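Putative cathepsin d (Ixodes ricinus, PDB 5N7Q) probably cleaves peptide bonds within proteins as a pepsin-like aspartic endopeptidase, and is held here in complex with the inhibitor pepstatin A. Local coordinates at residues P5-Y18 with L160-F174. Sequence-based numbering, arbitrary orientation.
Unlike the reference sequence in segment 5-18: Val17 (reference Glu). Unlike the reference sequence in segment 160-174: Leu160 (reference Arg).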
ATOM      1  N   PRO A   5      17.002  -3.396 -13.477  1.00 13.03           N
ATOM      2  CA  PRO A   5      15.884  -2.923 -12.646  1.00 12.20           C
ATOM      3  C   PRO A   5      16.330  -1.858 -11.651  1.00 10.84           C
ATOM      4  O   PRO A   5      17.532  -1.601 -11.498  1.00 11.38           O
ATOM      5  CB  PRO A   5      15.467  -4.196 -11.925  1.00 12.67           C
ATOM      6  CG  PRO A   5      16.782  -4.872 -11.671  1.00 13.72           C
ATOM      7  CD  PRO A   5      17.546  -4.671 -12.960  1.00 13.64           C
ATOM      8  N   TYR A   6      15.364  -1.247 -10.978  1.00  9.67           N
ATOM      9  CA  TYR A   6      15.631  -0.117 -10.067  1.00  9.25           C
ATOM     10  C   TYR A   6      15.119  -0.468  -8.672  1.00  9.21           C
ATOM     11  O   TYR A   6      13.913  -0.444  -8.444  1.00  8.85           O
ATOM     12  CB  TYR A   6      14.988   1.199 -10.563  1.00  9.27           C
ATOM     13  CG  TYR A   6      15.261   1.435 -12.023  1.00  9.50           C
ATOM     14  CD1 TYR A   6      16.450   2.020 -12.457  1.00 10.25           C
ATOM     15  CD2 TYR A   6      14.340   1.037 -12.959  1.00 10.38           C
ATOM     16  CE1 TYR A   6      16.690   2.206 -13.807  1.00 10.62           C
ATOM     17  CE2 TYR A   6      14.554   1.220 -14.312  1.00 10.79           C
ATOM     18  CZ  TYR A   6      15.723   1.814 -14.737  1.00 10.93           C
ATOM     19  OH  TYR A   6      15.937   1.955 -16.110  1.00 12.49           O
ATOM     20  N   PRO A   7      16.033  -0.825  -7.744  1.00  9.52           N
ATOM     21  CA  PRO A   7      15.601  -1.139  -6.379  1.00  9.91           C
ATOM     22  C   PRO A   7      15.329   0.111  -5.578  1.00 10.97           C
ATOM     23  O   PRO A   7      16.210   0.969  -5.460  1.00 13.26           O
ATOM     24  CB  PRO A   7      16.781  -1.945  -5.797  1.00 10.35           C
ATOM     25  CG  PRO A   7      17.951  -1.493  -6.579  1.00 11.04           C
ATOM     26  CD  PRO A   7      17.478  -1.077  -7.923  1.00 10.41           C
ATOM     27  N   GLU A   8      14.130   0.221  -5.026  1.00  9.67           N
ATOM     28  CA  GLU A   8      13.758   1.348  -4.223  1.00  9.20           C
ATOM     29  C   GLU A   8      13.668   0.903  -2.749  1.00  8.64           C
ATOM     30  O   GLU A   8      12.765   0.148  -2.380  1.00  8.62           O
ATOM     31  CB  GLU A   8      12.425   1.918  -4.690  1.00  9.37           C
ATOM     32  CG  GLU A   8      11.799   2.967  -3.768  1.00  9.31           C
ATOM     33  CD  GLU A   8      12.525   4.286  -3.699  1.00 10.03           C
ATOM     34  OE1 GLU A   8      13.525   4.461  -4.431  1.00 10.72           O
ATOM     35  OE2 GLU A   8      12.078   5.171  -2.915  1.00  9.23           O
ATOM     36  N   PRO A   9      14.616   1.346  -1.918  1.00  8.60           N
ATOM     37  CA  PRO A   9      14.608   0.916  -0.517  1.00  8.43           C
ATOM     38  C   PRO A   9      13.573   1.631   0.310  1.00  8.22           C
ATOM     39  O   PRO A   9      13.427   2.849   0.184  1.00  8.95           O
ATOM     40  CB  PRO A   9      16.009   1.282  -0.039  1.00  8.61           C
ATOM     41  CG  PRO A   9      16.331   2.491  -0.833  1.00  9.15           C
ATOM     42  CD  PRO A   9      15.748   2.270  -2.187  1.00  8.73           C
ATOM     43  N   LEU A  10      12.882   0.894   1.173  1.00  8.15           N
ATOM     44  CA  LEU A  10      11.845   1.428   2.063  1.00  8.45           C
ATOM     45  C   LEU A  10      12.252   1.435   3.537  1.00  8.30           C
ATOM     46  O   LEU A  10      12.993   0.559   4.001  1.00  9.39           O
ATOM     47  CB  LEU A  10      10.544   0.633   1.931  1.00  8.62           C
ATOM     48  CG  LEU A  10      10.028   0.469   0.507  1.00  8.75           C
ATOM     49  CD1 LEU A  10       8.832  -0.477   0.493  1.00  9.34           C
ATOM     50  CD2 LEU A  10       9.656   1.824  -0.086  1.00  9.08           C
ATOM     51  N   VAL A  11      11.733   2.429   4.251  1.00  8.02           N
ATOM     52  CA  VAL A  11      11.738   2.476   5.705  1.00  8.51           C
ATOM     53  C   VAL A  11      10.378   1.991   6.201  1.00  8.73           C
ATOM     54  O   VAL A  11       9.330   2.330   5.636  1.00  8.26           O
ATOM     55  CB  VAL A  11      12.037   3.918   6.190  1.00  9.00           C
ATOM     56  CG1 VAL A  11      11.713   4.102   7.669  1.00  9.12           C
ATOM     57  CG2 VAL A  11      13.480   4.262   5.899  1.00  9.35           C
ATOM     58  N   ASN A  12      10.402   1.210   7.276  1.00  8.17           N
ATOM     59  CA  ASN A  12       9.235   0.657   7.951  1.00  8.50           C
ATOM     60  C   ASN A  12       9.039   1.393   9.262  1.00  8.88           C
ATOM     61  O   ASN A  12       9.858   1.293  10.151  1.00  8.42           O
ATOM     62  CB  ASN A  12       9.490  -0.826   8.217  1.00  8.50           C
ATOM     63  CG  ASN A  12       8.446  -1.470   9.114  1.00  8.78           C
ATOM     64  OD1 ASN A  12       7.484  -0.842   9.533  1.00  9.86           O
ATOM     65  ND2 ASN A  12       8.637  -2.738   9.391  1.00  9.33           N
ATOM     66  N   LEU A  13       7.979   2.184   9.353  1.00  8.87           N
ATOM     67  CA  LEU A  13       7.589   2.823  10.613  1.00  9.59           C
ATOM     68  C   LEU A  13       6.487   1.978  11.272  1.00  9.56           C
ATOM     69  O   LEU A  13       5.358   1.940  10.779  1.00  9.61           O
ATOM     70  CB  LEU A  13       7.102   4.240  10.351  1.00 10.27           C
ATOM     71  CG  LEU A  13       6.603   4.932  11.624  1.00 10.88           C
ATOM     72  CD1 LEU A  13       7.747   5.251  12.570  1.00 11.21           C
ATOM     73  CD2 LEU A  13       5.845   6.185  11.226  1.00 11.72           C
ATOM     74  N   LEU A  14       6.858   1.291  12.367  1.00  9.87           N
ATOM     75  CA  LEU A  14       5.938   0.621  13.294  1.00 10.40           C
ATOM     76  C   LEU A  14       5.069  -0.439  12.611  1.00  9.74           C
ATOM     77  O   LEU A  14       3.998  -0.741  13.103  1.00 11.01           O
ATOM     78  CB  LEU A  14       5.061   1.656  14.020  1.00 11.05           C
ATOM     79  CG  LEU A  14       5.802   2.671  14.913  1.00 12.23           C
ATOM     80  CD1 LEU A  14       4.839   3.767  15.318  1.00 12.47           C
ATOM     81  CD2 LEU A  14       6.409   2.052  16.140  1.00 13.14           C
ATOM     82  N   ASP A  15       5.515  -0.968  11.457  1.00  9.40           N
ATOM     83  CA  ASP A  15       4.701  -1.920  10.662  1.00  9.25           C
ATOM     84  C   ASP A  15       3.409  -1.294  10.128  1.00  9.22           C
ATOM     85  O   ASP A  15       2.560  -2.014   9.593  1.00  9.33           O
ATOM     86  CB  ASP A  15       4.370  -3.219  11.476  1.00  9.38           C
ATOM     87  CG  ASP A  15       5.345  -4.342  11.271  1.00 10.08           C
ATOM     88  OD1 ASP A  15       6.350  -4.187  10.560  1.00 10.41           O
ATOM     89  OD2 ASP A  15       5.073  -5.457  11.825  1.00 10.41           O
ATOM     90  N   VAL A  16       3.249   0.027  10.207  1.00  9.57           N
ATOM     91  CA  VAL A  16       1.996   0.661   9.742  0.50 10.22           C
ATOM     92  C   VAL A  16       2.131   1.392   8.423  1.00 10.31           C
ATOM     93  O   VAL A  16       1.184   1.426   7.646  1.00  9.97           O
ATOM     94  CB  VAL A  16       1.322   1.572  10.783  0.50 11.05           C
ATOM     95  CG1 VAL A  16       0.957   0.765  11.994  0.50 11.33           C
ATOM     96  CG2 VAL A  16       2.163   2.758  11.183  0.50 11.32           C
ATOM     97  N   VAL A  17       3.289   2.000   8.163  1.00  9.88           N
ATOM     98  CA  VAL A  17       3.542   2.625   6.865  1.00 10.28           C
ATOM     99  C   VAL A  17       4.975   2.374   6.428  1.00 10.05           C
ATOM    100  O   VAL A  17       5.899   2.297   7.253  1.00 10.28           O
ATOM    101  CB  VAL A  17       3.250   4.146   6.875  1.00 10.96           C
ATOM    102  CG1 VAL A  17       1.771   4.459   7.094  1.00 11.78           C
ATOM    103  CG2 VAL A  17       4.048   4.852   7.938  1.00 11.09           C
ATOM    104  N   TYR A  18       5.145   2.314   5.114  1.00  9.69           N
ATOM    105  CA  TYR A  18       6.431   2.123   4.459  1.00  9.54           C
ATOM    106  C   TYR A  18       6.612   3.262   3.472  1.00 10.22           C
ATOM    107  O   TYR A  18       5.660   3.677   2.815  1.00 11.26           O
ATOM    108  CB  TYR A  18       6.469   0.761   3.760  1.00  9.17           C
ATOM    109  CG  TYR A  18       6.332  -0.419   4.691  1.00  8.77           C
ATOM    110  CD1 TYR A  18       5.085  -0.799   5.190  1.00  8.79           C
ATOM    111  CD2 TYR A  18       7.445  -1.173   5.043  1.00  8.88           C
ATOM    112  CE1 TYR A  18       4.981  -1.883   6.058  1.00  8.68           C
ATOM    113  CE2 TYR A  18       7.329  -2.262   5.900  1.00  8.97           C
ATOM    114  CZ  TYR A  18       6.100  -2.601   6.384  1.00  9.21           C
ATOM    115  OH  TYR A  18       5.972  -3.676   7.235  1.00  8.95           O
ATOM    116  N   LEU A 160       8.039  -6.312   1.985  1.00  7.60           N
ATOM    117  CA  LEU A 160       7.811  -5.548   3.210  1.00  8.05           C
ATOM    118  C   LEU A 160       8.305  -6.367   4.387  1.00  8.39           C
ATOM    119  O   LEU A 160       7.864  -7.478   4.587  1.00  8.76           O
ATOM    120  CB  LEU A 160       6.341  -5.207   3.386  1.00  8.36           C
ATOM    121  CG  LEU A 160       5.667  -4.470   2.224  1.00  8.79           C
ATOM    122  CD1 LEU A 160       4.194  -4.239   2.531  1.00  9.14           C
ATOM    123  CD2 LEU A 160       6.334  -3.142   1.884  1.00  8.65           C
ATOM    124  N   ASN A 161       9.264  -5.811   5.123  1.00  8.87           N
ATOM    125  CA  ASN A 161       9.736  -6.409   6.351  1.00  9.32           C
ATOM    126  C   ASN A 161       8.709  -6.152   7.439  1.00  9.36           C
ATOM    127  O   ASN A 161       8.286  -5.010   7.644  1.00  9.92           O
ATOM    128  CB  ASN A 161      11.074  -5.806   6.722  1.00  9.78           C
ATOM    129  CG  ASN A 161      11.835  -6.647   7.738  1.00 11.00           C
ATOM    130  OD1 ASN A 161      11.255  -7.411   8.537  1.00 11.25           O
ATOM    131  ND2 ASN A 161      13.154  -6.491   7.734  1.00 11.41           N
ATOM    132  N   ARG A 162       8.274  -7.215   8.102  1.00  9.08           N
ATOM    133  CA  ARG A 162       7.300  -7.104   9.198  1.00  9.21           C
ATOM    134  C   ARG A 162       7.894  -7.032  10.597  1.00  9.45           C
ATOM    135  O   ARG A 162       7.162  -7.042  11.600  1.00  9.66           O
ATOM    136  CB  ARG A 162       6.239  -8.189   9.063  1.00  8.92           C
ATOM    137  CG  ARG A 162       5.474  -8.115   7.744  1.00  9.01           C
ATOM    138  CD  ARG A 162       4.661  -6.839   7.598  1.00  8.75           C
ATOM    139  NE  ARG A 162       3.567  -6.736   8.563  1.00  8.89           N
ATOM    140  CZ  ARG A 162       2.896  -5.613   8.829  1.00  9.09           C
ATOM    141  NH1 ARG A 162       3.268  -4.448   8.306  1.00  9.52           N
ATOM    142  NH2 ARG A 162       1.876  -5.653   9.696  1.00  9.78           N
ATOM    143  N   ASP A 163       9.230  -6.946  10.656  1.00 10.38           N
ATOM    144  CA  ASP A 163       9.955  -6.685  11.905  1.00 11.28           C
ATOM    145  C   ASP A 163      10.513  -5.266  11.879  1.00 11.80           C
ATOM    146  O   ASP A 163      11.532  -5.012  11.223  1.00 11.11           O
ATOM    147  CB  ASP A 163      11.071  -7.688  12.111  1.00 12.18           C
ATOM    148  CG  ASP A 163      11.815  -7.474  13.398  1.00 13.35           C
ATOM    149  OD1 ASP A 163      11.452  -6.553  14.164  1.00 14.49           O
ATOM    150  OD2 ASP A 163      12.742  -8.293  13.621  1.00 15.24           O
ATOM    151  N   PRO A 164       9.828  -4.319  12.559  1.00 12.16           N
ATOM    152  CA  PRO A 164      10.332  -2.928  12.529  1.00 12.12           C
ATOM    153  C   PRO A 164      11.691  -2.719  13.192  1.00 12.52           C
ATOM    154  O   PRO A 164      12.327  -1.693  12.977  1.00 12.66           O
ATOM    155  CB  PRO A 164       9.255  -2.139  13.271  1.00 13.24           C
ATOM    156  CG  PRO A 164       8.074  -3.022  13.314  1.00 13.54           C
ATOM    157  CD  PRO A 164       8.583  -4.424  13.326  1.00 12.92           C
ATOM    158  N   SER A 165      12.150  -3.711  13.951  1.00 12.35           N
ATOM    159  CA  SER A 165      13.474  -3.630  14.594  1.00 13.41           C
ATOM    160  C   SER A 165      14.586  -4.006  13.638  1.00 13.66           C
ATOM    161  O   SER A 165      15.751  -3.782  13.911  1.00 13.58           O
ATOM    162  CB  SER A 165      13.515  -4.524  15.840  1.00 13.68           C
ATOM    163  OG  SER A 165      13.710  -5.881  15.514  1.00 16.30           O
ATOM    164  N   SER A 166      14.230  -4.580  12.502  1.00 13.78           N
ATOM    165  CA  SER A 166      15.186  -4.943  11.487  1.00 15.03           C
ATOM    166  C   SER A 166      15.596  -3.713  10.661  1.00 14.93           C
ATOM    167  O   SER A 166      14.816  -2.760  10.501  1.00 14.66           O
ATOM    168  CB  SER A 166      14.531  -6.041  10.651  1.00 17.13           C
ATOM    169  OG  SER A 166      15.448  -6.682   9.829  1.00 19.94           O
ATOM    170  N   LYS A 167      16.821  -3.722  10.144  1.00 15.04           N
ATOM    171  CA  LYS A 167      17.400  -2.548   9.508  1.00 16.45           C
ATOM    172  C   LYS A 167      16.765  -2.136   8.176  1.00 15.83           C
ATOM    173  O   LYS A 167      16.661  -0.933   7.877  1.00 16.74           O
ATOM    174  CB  LYS A 167      18.898  -2.800   9.292  1.00 20.32           C
ATOM    175  CG  LYS A 167      19.670  -1.632   8.755  1.00 22.83           C
ATOM    176  CD  LYS A 167      19.856  -0.537   9.775  1.00 25.41           C
ATOM    177  CE  LYS A 167      21.066   0.318   9.409  1.00 27.82           C
ATOM    178  NZ  LYS A 167      21.327   1.358  10.434  1.00 29.73           N
ATOM    179  N   GLU A 168      16.358  -3.124   7.393  1.00 15.15           N
ATOM    180  CA  GLU A 168      15.871  -2.917   6.044  1.00 16.04           C
ATOM    181  C   GLU A 168      14.349  -3.041   6.049  1.00 13.87           C
ATOM    182  O   GLU A 168      13.818  -4.126   6.242  1.00 15.59           O
ATOM    183  CB  GLU A 168      16.609  -3.913   5.140  1.00 20.12           C
ATOM    184  CG  GLU A 168      16.004  -4.455   3.870  1.00 24.46           C
ATOM    185  CD  GLU A 168      16.860  -5.621   3.344  1.00 26.71           C
ATOM    186  OE1 GLU A 168      18.110  -5.576   3.470  1.00 31.16           O
ATOM    187  OE2 GLU A 168      16.297  -6.613   2.859  1.00 27.49           O
ATOM    188  N   GLY A 169      13.665  -1.921   5.835  1.00 10.94           N
ATOM    189  CA  GLY A 169      12.211  -1.872   5.926  1.00 10.24           C
ATOM    190  C   GLY A 169      11.479  -2.595   4.815  1.00  9.42           C
ATOM    191  O   GLY A 169      10.386  -3.101   5.046  1.00  9.09           O
ATOM    192  N   GLY A 170      12.071  -2.657   3.626  1.00  8.69           N
ATOM    193  CA  GLY A 170      11.375  -3.193   2.471  1.00  8.47           C
ATOM    194  C   GLY A 170      11.996  -2.705   1.186  1.00  7.90           C
ATOM    195  O   GLY A 170      12.958  -1.954   1.211  1.00  7.56           O
ATOM    196  N   GLU A 171      11.400  -3.091   0.074  1.00  7.83           N
ATOM    197  CA  GLU A 171      11.872  -2.716  -1.251  1.00  8.26           C
ATOM    198  C   GLU A 171      10.733  -2.737  -2.226  1.00  8.51           C
ATOM    199  O   GLU A 171       9.954  -3.675  -2.220  1.00  8.60           O
ATOM    200  CB  GLU A 171      12.951  -3.685  -1.728  1.00  8.68           C
ATOM    201  CG  GLU A 171      13.410  -3.478  -3.159  1.00  9.25           C
ATOM    202  CD  GLU A 171      14.474  -4.471  -3.564  1.00 10.56           C
ATOM    203  OE1 GLU A 171      15.647  -4.126  -3.320  1.00 12.07           O
ATOM    204  OE2 GLU A 171      14.153  -5.591  -4.035  1.00 12.01           O
ATOM    205  N   VAL A 172      10.680  -1.738  -3.100  1.00  7.98           N
ATOM    206  CA  VAL A 172       9.920  -1.868  -4.345  1.00  7.72           C
ATOM    207  C   VAL A 172      10.936  -2.039  -5.465  1.00  7.71           C
ATOM    208  O   VAL A 172      11.743  -1.142  -5.675  1.00  8.02           O
ATOM    209  CB  VAL A 172       8.997  -0.666  -4.624  1.00  7.86           C
ATOM    210  CG1 VAL A 172       8.200  -0.939  -5.883  1.00  8.18           C
ATOM    211  CG2 VAL A 172       8.040  -0.384  -3.460  1.00  8.21           C
ATOM    212  N   LEU A 173      10.910  -3.179  -6.148  1.00  7.64           N
ATOM    213  CA  LEU A 173      11.833  -3.431  -7.251  1.00  7.70           C
ATOM    214  C   LEU A 173      11.141  -3.144  -8.559  1.00  7.65           C
ATOM    215  O   LEU A 173      10.266  -3.897  -8.995  1.00  7.55           O
ATOM    216  CB  LEU A 173      12.344  -4.862  -7.208  1.00  8.02           C
ATOM    217  CG  LEU A 173      13.351  -5.236  -8.300  1.00  8.84           C
ATOM    218  CD1 LEU A 173      14.614  -4.421  -8.162  1.00  9.25           C
ATOM    219  CD2 LEU A 173      13.691  -6.705  -8.157  1.00  9.79           C
ATOM    220  N   PHE A 174      11.534  -2.052  -9.198  1.00  7.79           N
ATOM    221  CA  PHE A 174      10.951  -1.686 -10.488  1.00  7.89           C
ATOM    222  C   PHE A 174      11.631  -2.424 -11.641  1.00  8.10           C
ATOM    223  O   PHE A 174      12.834  -2.261 -11.838  1.00  8.42           O
ATOM    224  CB  PHE A 174      11.032  -0.166 -10.688  1.00  8.34           C
ATOM    225  CG  PHE A 174      10.141   0.601  -9.744  1.00  8.34           C
ATOM    226  CD1 PHE A 174       8.801   0.764 -10.039  1.00  8.79           C
ATOM    227  CD2 PHE A 174      10.608   1.103  -8.548  1.00  8.73           C
ATOM    228  CE1 PHE A 174       7.954   1.426  -9.164  1.00  9.36           C
ATOM    229  CE2 PHE A 174       9.768   1.783  -7.674  1.00  8.84           C
ATOM    230  CZ  PHE A 174       8.449   1.952  -7.992  1.00  8.90           C
TER
HETATM  231  O   HOH W   1      15.228  -0.733   3.035  1.00 12.03           O
HETATM  232  O   HOH W   2      11.493   0.770  12.304  1.00  9.69           O
HETATM  233  O   HOH W   3      11.874  -3.210   9.146  1.00 12.96           O
HETATM  234  O   HOH W   4       0.176  -3.324   9.672  1.00 11.25           O
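Backbone bonds pair Tyr6 with Phe174 and Glu8 with Val172 in both directions, joining strands 6-13 and 170-174 antiparallel. Leu10 N adds a further bond to Gly170 O at 2.8 Å. Apolar packing follows the ladder. On one face Leu173 CD1 lies against the rings of Pro5 and Pro7. On the other, Leu10 CD1 meets Val172 CG2 at 4.0 Å and Leu160 CD2 at 3.9 Å, while the Phe174 ring turns its edge to Glu8 CB. Phe35 covers this second face. The strands belong to the interdomain sheet of the pepsin fold, which bridges the two lobes beneath the active-site cleft.

Beyond the ladder the contact is polar. Tyr18 OH donates to Asn161 O (2.7 Å) and accepts from Arg162 NH1 (3.0 Å), while Leu160 CD2 makes a CH-pi contact over the ring face. Bends at chi2 (-64°) and chi3 (-66°) fold Arg162 back, and NH1 also donates to Asp15 O at 2.8 Å. Its guanidinium stacks on the Asp15 carboxylate, planes 10° apart. Their salt bridge is long, without a directed N-H. Asn12 ND2 donates to Asp15 OD1 (2.9 Å), steadying the carboxylate. A water links Asp15 O to Arg162 NH2.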